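Local coordinates for nitroreductase (Bacteroides fragilis NCTC 9343, PDB 3EK3), which binds flavin mononucleotide and is probably an NAD(P)H-dependent oxidoreductase of the nitroreductase family, at residues Asn31-Ala36 and Phe121-Ser126; Leu97-Asn102 and Ala148-Leu153. All coordinates share one frame; numbering follows the deposited sequence.

Interaction 1 (Asn31-Ala36 and Phe121-Ser126); sequences NAILEA and FLAATS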
loop_
_atom_site.group_PDB
_atom_site.type_symbol
_atom_site.label_atom_id
_atom_site.label_comp_id
_atom_site.label_asym_id
_atom_site.label_seq_id
_atom_site.Cartn_x
_atom_site.Cartn_y
_atom_site.Cartn_z
ATOM N N ASN A 31 1.718 -4.294 -19.390
ATOM C CA ASN A 31 1.560 -2.829 -19.454
ATOM C C ASN A 31 0.376 -2.305 -18.623
ATOM O O ASN A 31 0.487 -1.295 -17.943
ATOM C CB ASN A 31 1.404 -2.353 -20.889
ATOM C CG ASN A 31 2.697 -2.450 -21.679
ATOM O OD1 ASN A 31 3.784 -2.261 -21.137
ATOM N ND2 ASN A 31 2.572 -2.684 -22.983
ATOM N N ALA A 32 -0.731 -3.025 -18.663
ATOM C CA ALA A 32 -1.934 -2.667 -17.888
ATOM C C ALA A 32 -1.660 -2.735 -16.400
ATOM O O ALA A 32 -2.132 -1.881 -15.631
ATOM C CB ALA A 32 -3.085 -3.596 -18.229
ATOM N N ILE A 33 -0.921 -3.762 -15.986
ATOM C CA ILE A 33 -0.567 -3.941 -14.568
ATOM C C ILE A 33 0.394 -2.834 -14.101
ATOM O O ILE A 33 0.209 -2.245 -13.042
ATOM C CB ILE A 33 0.080 -5.333 -14.346
ATOM C CG1 ILE A 33 -0.967 -6.441 -14.494
ATOM C CG2 ILE A 33 0.736 -5.441 -12.993
ATOM C CD1 ILE A 33 -0.366 -7.858 -14.657
ATOM N N LEU A 34 1.397 -2.519 -14.916
ATOM C CA LEU A 34 2.322 -1.470 -14.542
ATOM C C LEU A 34 1.649 -0.111 -14.505
ATOM O O LEU A 34 1.962 0.709 -13.649
ATOM C CB LEU A 34 3.520 -1.431 -15.476
ATOM C CG LEU A 34 4.409 -2.663 -15.398
ATOM C CD1 LEU A 34 5.306 -2.696 -16.678
ATOM C CD2 LEU A 34 5.263 -2.689 -14.095
ATOM N N GLU A 35 0.742 0.126 -15.442
ATOM C CA GLU A 35 0.011 1.381 -15.482
ATOM C C GLU A 35 -0.827 1.507 -14.204
ATOM O O GLU A 35 -0.970 2.583 -13.647
ATOM C CB GLU A 35 -0.888 1.440 -16.706
ATOM C CG GLU A 35 -1.765 2.711 -16.787
ATOM C CD GLU A 35 -2.660 2.713 -18.007
ATOM O OE1 GLU A 35 -3.350 1.711 -18.266
ATOM O OE2 GLU A 35 -2.681 3.722 -18.719
ATOM N N ALA A 36 -1.374 0.393 -13.747
ATOM C CA ALA A 36 -2.208 0.402 -12.541
ATOM C C ALA A 36 -1.369 0.849 -11.340
ATOM O O ALA A 36 -1.835 1.678 -10.573
ATOM C CB ALA A 36 -2.870 -0.963 -12.295
ATOM N N PHE A 121 -1.233 -5.942 -7.943
ATOM C CA PHE A 121 -1.842 -7.230 -7.533
ATOM C C PHE A 121 -3.279 -7.335 -8.028
ATOM O O PHE A 121 -3.714 -8.346 -8.587
ATOM C CB PHE A 121 -1.889 -7.416 -6.024
ATOM C CG PHE A 121 -0.528 -7.579 -5.336
ATOM C CD1 PHE A 121 0.604 -8.125 -5.980
ATOM C CD2 PHE A 121 -0.427 -7.267 -3.988
ATOM C CE1 PHE A 121 1.826 -8.278 -5.275
ATOM C CE2 PHE A 121 0.774 -7.435 -3.273
ATOM C CZ PHE A 121 1.900 -7.944 -3.934
ATOM N N LEU A 122 -4.029 -6.259 -7.777
ATOM C CA LEU A 122 -5.440 -6.224 -8.142
ATOM C C LEU A 122 -5.649 -6.193 -9.656
ATOM O O LEU A 122 -6.486 -6.917 -10.204
ATOM C CB LEU A 122 -6.115 -5.042 -7.442
ATOM C CG LEU A 122 -6.170 -5.137 -5.912
ATOM C CD1 LEU A 122 -6.762 -3.844 -5.271
ATOM C CD2 LEU A 122 -6.928 -6.382 -5.412
ATOM N N ALA A 123 -4.849 -5.386 -10.337
ATOM C CA ALA A 123 -4.822 -5.381 -11.790
ATOM C C ALA A 123 -4.533 -6.811 -12.306
ATOM O O ALA A 123 -5.207 -7.304 -13.201
ATOM C CB ALA A 123 -3.776 -4.399 -12.275
ATOM N N ALA A 124 -3.508 -7.448 -11.754
ATOM C CA ALA A 124 -3.123 -8.798 -12.178
ATOM C C ALA A 124 -4.263 -9.767 -11.945
ATOM O O ALA A 124 -4.625 -10.531 -12.832
ATOM C CB ALA A 124 -1.886 -9.248 -11.443
ATOM N N THR A 125 -4.864 -9.725 -10.755
ATOM C CA THR A 125 -5.970 -10.632 -10.448
ATOM C C THR A 125 -7.095 -10.427 -11.444
ATOM O O THR A 125 -7.679 -11.402 -11.921
ATOM C CB THR A 125 -6.468 -10.449 -9.005
ATOM O OG1 THR A 125 -5.411 -10.726 -8.088
ATOM C CG2 THR A 125 -7.630 -11.409 -8.716
ATOM N N SER A 126 -7.400 -9.172 -11.769
ATOM C CA SER A 126 -8.520 -8.904 -12.707
ATOM C C SER A 126 -8.268 -9.442 -14.107
ATOM O O SER A 126 -9.216 -9.594 -14.872
ATOM C CB SER A 126 -8.823 -7.410 -12.800
ATOM O OG SER A 126 -7.878 -6.772 -13.632
#

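Interaction 2 (Leu97-Asn102 and Ala148-Leu153); sequences LVIVSN and AYLTSL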
loop_
_atom_site.group_PDB
_atom_site.type_symbol
_atom_site.label_atom_id
_atom_site.label_comp_id
_atom_site.label_asym_id
_atom_site.label_seq_id
_atom_site.Cartn_x
_atom_site.Cartn_y
_atom_site.Cartn_z
ATOM N N LEU A 97 9.273 -10.441 -12.571
ATOM C CA LEU A 97 9.342 -9.778 -11.284
ATOM C C LEU A 97 9.440 -8.274 -11.489
ATOM O O LEU A 97 10.343 -7.802 -12.179
ATOM C CB LEU A 97 10.568 -10.249 -10.533
ATOM C CG LEU A 97 10.741 -9.763 -9.107
ATOM C CD1 LEU A 97 9.709 -10.380 -8.170
ATOM C CD2 LEU A 97 12.129 -10.113 -8.660
ATOM N N VAL A 98 8.534 -7.530 -10.872
ATOM C CA VAL A 98 8.576 -6.069 -10.918
ATOM C C VAL A 98 9.203 -5.551 -9.633
ATOM O O VAL A 98 8.688 -5.761 -8.509
ATOM C CB VAL A 98 7.220 -5.431 -11.070
ATOM C CG1 VAL A 98 7.333 -3.922 -11.327
ATOM C CG2 VAL A 98 6.481 -6.065 -12.205
ATOM N N ILE A 99 10.346 -4.910 -9.792
ATOM C CA ILE A 99 11.047 -4.324 -8.662
ATOM C C ILE A 99 10.526 -2.905 -8.440
ATOM O O ILE A 99 10.651 -2.068 -9.318
ATOM C CB ILE A 99 12.574 -4.263 -8.940
ATOM C CG1 ILE A 99 13.108 -5.680 -9.218
ATOM C CG2 ILE A 99 13.326 -3.618 -7.759
ATOM C CD1 ILE A 99 14.526 -5.746 -9.767
ATOM N N VAL A 100 9.979 -2.642 -7.253
ATOM C CA VAL A 100 9.328 -1.347 -6.992
ATOM C C VAL A 100 10.243 -0.602 -6.014
ATOM O O VAL A 100 10.453 -1.033 -4.887
ATOM C CB VAL A 100 7.869 -1.489 -6.495
ATOM C CG1 VAL A 100 7.225 -0.080 -6.275
ATOM C CG2 VAL A 100 6.976 -2.281 -7.526
ATOM N N SER A 101 10.801 0.522 -6.475
ATOM C CA SER A 101 11.827 1.245 -5.705
ATOM C C SER A 101 11.389 2.691 -5.499
ATOM O O SER A 101 10.530 3.166 -6.188
ATOM C CB SER A 101 13.175 1.205 -6.416
ATOM O OG SER A 101 13.170 1.856 -7.682
ATOM N N ASN A 102 12.025 3.383 -4.561
ATOM C CA ASN A 102 11.717 4.791 -4.332
ATOM C C ASN A 102 12.911 5.402 -3.682
ATOM O O ASN A 102 13.702 4.695 -3.080
ATOM C CB ASN A 102 10.467 4.918 -3.439
ATOM C CG ASN A 102 9.719 6.271 -3.600
ATOM O OD1 ASN A 102 10.131 7.158 -4.341
ATOM N ND2 ASN A 102 8.622 6.421 -2.858
ATOM N N ALA A 148 24.976 -3.660 -7.442
ATOM C CA ALA A 148 25.533 -3.608 -8.778
ATOM C C ALA A 148 24.579 -4.219 -9.798
ATOM O O ALA A 148 24.416 -3.689 -10.906
ATOM C CB ALA A 148 26.922 -4.290 -8.809
ATOM N N TYR A 149 23.931 -5.326 -9.422
ATOM C CA TYR A 149 22.960 -6.005 -10.291
ATOM C C TYR A 149 21.738 -5.128 -10.540
ATOM O O TYR A 149 21.325 -4.941 -11.678
ATOM C CB TYR A 149 22.563 -7.403 -9.737
ATOM C CG TYR A 149 22.203 -8.318 -10.865
ATOM C CD1 TYR A 149 20.926 -8.264 -11.425
ATOM C CD2 TYR A 149 23.163 -9.144 -11.472
ATOM C CE1 TYR A 149 20.588 -9.030 -12.512
ATOM C CE2 TYR A 149 22.834 -9.938 -12.598
ATOM C CZ TYR A 149 21.555 -9.858 -13.119
ATOM O OH TYR A 149 21.176 -10.584 -14.221
ATOM N N LEU A 150 21.192 -4.547 -9.473
ATOM C CA LEU A 150 20.023 -3.662 -9.577
ATOM C C LEU A 150 20.310 -2.475 -10.506
ATOM O O LEU A 150 19.508 -2.130 -11.377
ATOM C CB LEU A 150 19.621 -3.158 -8.191
ATOM C CG LEU A 150 19.107 -4.229 -7.219
ATOM C CD1 LEU A 150 18.830 -3.580 -5.866
ATOM C CD2 LEU A 150 17.802 -4.853 -7.759
ATOM N N THR A 151 21.457 -1.866 -10.316
ATOM C CA THR A 151 21.896 -0.753 -11.185
ATOM C C THR A 151 21.938 -1.142 -12.659
ATOM O O THR A 151 21.448 -0.404 -13.521
ATOM C CB THR A 151 23.239 -0.253 -10.731
ATOM O OG1 THR A 151 23.126 0.230 -9.383
ATOM C CG2 THR A 151 23.775 0.859 -11.674
ATOM N N SER A 152 22.444 -2.347 -12.926
ATOM C CA SER A 152 22.572 -2.840 -14.299
ATOM C C SER A 152 21.184 -3.062 -14.895
ATOM O O SER A 152 20.996 -2.914 -16.086
ATOM C CB SER A 152 23.389 -4.137 -14.360
ATOM O OG SER A 152 22.578 -5.271 -14.091
ATOM N N LEU A 153 20.217 -3.398 -14.047
ATOM C CA LEU A 153 18.825 -3.584 -14.496
ATOM C C LEU A 153 18.102 -2.259 -14.711
ATOM O O LEU A 153 17.050 -2.217 -15.326
ATOM C CB LEU A 153 18.051 -4.420 -13.475
ATOM C CG LEU A 153 18.467 -5.881 -13.389
ATOM C CD1 LEU A 153 17.819 -6.445 -12.122
ATOM C CD2 LEU A 153 18.044 -6.658 -14.670
#

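Interaction 1 (Asn31-Ala36 and Phe121-Ser126)
I33 and A36, one helical turn apart on helix 27-38, lie against A123 and A124 of helix 109-126. The methyl groups of A36 and A123 point at each other, CB to CB at 3.6 Å. A123 CB also sits over the backbone of I33, 4.0 Å from I33 CA, so that this one methyl touches both residues of the facing turn. I33 leaves its helix obliquely, yet its longer branch runs back to the partner: CG1 is anti to the carbonyl carbon (chi1 -71°) and the chain is extended beyond it, which carries I33 CD1 to 3.8 Å from A124 CB. I33 CG1 passes alongside the same residue, 3.9 Å from A124 N. With three alanines at the interface, the axes of the two segments come within 8.4 Å, running nearly antiparallel at 150°. No hydrogen bond crosses. Beyond A124, T125 OG1 folds back onto F121 O, which T125 N approaches from the opposite face of the carbonyl. L167 of strand 160-168 and I129 both touch I33 and A124, while L8 of the second subunit packs on A123. This is close antiparallel helix packing through small residues, within the alpha+beta fold of FMN-dependent nitroreductases.

Interaction 2 (Leu97-Asn102 and Ala148-Leu153)
A purely apolar contact between sheet and helix joins strand 96-102 to helix 144-153 in the alpha+beta nitroreductase fold. The strand is an inner one of the antiparallel sheet, flanked by strands 50-54 and 160-168, and the helix lies over one of its faces. From the strand, the contact rests on a single side chain, I99, whose CB is directed at the helix; L150 and L153, three residues apart on the helix, receive it. The neighbours V98 and V100 turn to the other face of the sheet, where they meet M120, and C113 and I117, of helix 109-126. The strand's alternating side chains thus meet helices on both faces of the sheet. The helix stands well off the strand, 9.0 Å from I99 CA to L150 CA, and the gap is bridged by the ends of the side chains. L63 of helix 57-72 and V161 of strand 160-168 also pack on I99, and V189 of the second subunit reaches L153, so the hydrophobic cluster extends towards the dimer partner. With chi1 of I99 at -58°, the CG1 branch lies opposite the carbonyl carbon and continues outward to the helix, bringing CD1 up against the pair of leucine methyls. The long axes of I99 and L153 meet at about a right angle. I99 CD1 touches one methyl of each leucine: L150 CD2 at 3.9 Å and L153 CD1 at 4.1 Å.

Interactions 1 and 2 lie on different sides of strand 96-102, their centres 19 Å apart. They touch directly where L34, on helix 27-38, packs on the strand: L34 CD2 is 3.7 Å from V98 CG1, whereas I99, the next residue, serves interaction 2. Helix 109-126 follows the strand in the chain, and the segments of the two contacts alternate in sequence. Neither contact reaches the flavin. The side chain of A124 is about 12 Å from a bound FMN and about 7 Å from that of the FMN-binding R14; the side chain of I99 is about 13 Å from an FMN.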